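Local structure of GCN5-related N-acetyltransferase (Brucella abortus, 7N1L) at residues H113-R116 with G117-I120. The protein is a member of the GNAT family that probably transfers an acetyl group from acetyl-CoA to an amine, perhaps the N-terminal alanine of a ribosomal protein. Numbering follows the deposited sequence.
Sequences HDHR and GKGI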
loop_
_atom_site.group_PDB
_atom_site.type_symbol
_atom_site.label_atom_id
_atom_site.label_comp_id
_atom_site.label_asym_id
_atom_site.label_seq_id
_atom_site.Cartn_x
_atom_site.Cartn_y
_atom_site.Cartn_z
ATOM N N HIS A 113 -0.113 23.176 11.394
ATOM C CA HIS A 113 -1.147 24.157 11.076
ATOM C C HIS A 113 -0.632 25.595 11.044
ATOM O O HIS A 113 -1.302 26.462 10.466
ATOM C CB HIS A 113 -2.318 24.034 12.056
ATOM C CG HIS A 113 -1.925 24.150 13.494
ATOM N ND1 HIS A 113 -1.153 23.201 14.133
ATOM C CD2 HIS A 113 -2.197 25.102 14.421
ATOM C CE1 HIS A 113 -0.963 23.563 15.392
ATOM N NE2 HIS A 113 -1.588 24.712 15.592
ATOM N N ASP A 114 0.511 25.888 11.662
ATOM C CA ASP A 114 1.084 27.238 11.574
ATOM C C ASP A 114 1.911 27.439 10.319
ATOM O O ASP A 114 2.513 28.500 10.152
ATOM C CB ASP A 114 1.963 27.542 12.788
ATOM C CG ASP A 114 1.162 27.738 14.039
ATOM O OD1 ASP A 114 0.037 28.271 13.941
ATOM O OD2 ASP A 114 1.643 27.327 15.117
ATOM N N HIS A 115 1.979 26.442 9.453
ATOM C CA HIS A 115 2.821 26.520 8.271
ATOM C C HIS A 115 2.037 26.186 7.012
ATOM O O HIS A 115 2.628 25.817 5.996
ATOM C CB HIS A 115 4.074 25.646 8.455
ATOM C CG HIS A 115 4.986 26.171 9.540
ATOM N ND1 HIS A 115 5.961 27.116 9.292
ATOM C CD2 HIS A 115 5.028 25.933 10.873
ATOM C CE1 HIS A 115 6.584 27.417 10.422
ATOM N NE2 HIS A 115 6.028 26.722 11.397
ATOM N N ARG A 116 0.716 26.363 7.070
ATOM C CA ARG A 116 -0.157 26.234 5.920
ATOM C C ARG A 116 0.006 27.435 4.994
ATOM O O ARG A 116 0.563 28.491 5.367
ATOM C CB ARG A 116 -1.617 26.142 6.366
ATOM C CG ARG A 116 -1.888 25.057 7.388
ATOM C CD ARG A 116 -1.682 23.714 6.798
ATOM N NE ARG A 116 -1.661 22.671 7.818
ATOM C CZ ARG A 116 -2.713 21.974 8.238
ATOM N NH1 ARG A 116 -3.933 22.186 7.751
ATOM N NH2 ARG A 116 -2.538 21.049 9.175
ATOM N N GLY A 117 -0.504 27.275 3.773
ATOM C CA GLY A 117 -0.472 28.376 2.825
ATOM C C GLY A 117 0.926 28.692 2.344
ATOM O O GLY A 117 1.162 29.789 1.831
ATOM N N LYS A 118 1.874 27.756 2.521
ATOM C CA LYS A 118 3.239 27.953 2.069
ATOM C C LYS A 118 3.676 26.957 1.003
ATOM O O LYS A 118 4.845 26.985 0.600
ATOM C CB LYS A 118 4.215 27.871 3.251
ATOM C CG LYS A 118 4.057 28.975 4.310
ATOM C CD LYS A 118 5.343 29.004 5.128
ATOM C CE LYS A 118 5.134 29.415 6.567
ATOM N NZ LYS A 118 6.401 29.189 7.339
ATOM N N GLY A 119 2.776 26.103 0.511
ATOM C CA GLY A 119 3.155 25.138 -0.498
ATOM C C GLY A 119 4.038 23.999 -0.014
ATOM O O GLY A 119 4.697 23.359 -0.834
ATOM N N ILE A 120 4.084 23.741 1.296
ATOM C CA ILE A 120 5.001 22.728 1.825
ATOM C C ILE A 120 4.568 21.307 1.424
ATOM O O ILE A 120 5.402 20.485 1.027
ATOM C CB ILE A 120 5.136 22.885 3.350
ATOM C CG1 ILE A 120 5.899 24.196 3.669
ATOM C CG2 ILE A 120 5.873 21.692 3.954
ATOM C CD1 ILE A 120 5.884 24.576 5.122
HETATM O O HOH W 1 2.308 25.088 3.510
#
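From His-115 to Ile-120 the chain curls round a water, passing through positive phi at Gly-117 and Gly-119 before helix 120-129 begins. Arg-116 to Ile-120 supply the first five positions of the Arg/Gln-x-x-Gly-x-Gly/Ala motif of GNAT enzymes, with Gly-119 as its first glycine; this is the loop between strand 101-111 and the helix after it, whose backbone amides in relatives hold the pyrophosphate of acetyl-CoA. Here a water sits inside the turn: it donates to His-115 O (2.6 Å) and accepts from Lys-118 N (2.9 Å) and from Ile-120 N (3.1 Å), so it occupies two of these amides. Gly-119 takes the N-cap position. Across the loop His-115 and Lys-118 run side by side in the same direction, and Lys-118 NZ donates to His-115 ND1 at 2.9 Å. The ammonium lies at the ring edge, tilted 19° from the imidazole plane. As the acceptor, ND1 is probably unprotonated. Ile-120 reaches back with CD1 to His-115 CB (3.9 Å), because its chi1 of -69° sets CG1 beside the backbone N and turns CD1 toward His-115; the residue also packs on Ala-79 and Val-111. Arg-116 turns away toward the preceding strand, bent at chi2 (-66°), where NH2 is hydrogen-bonded to Val-111 O. Nearer the backbone, Lys-118 CG passes 3.7 Å from Arg-116 O.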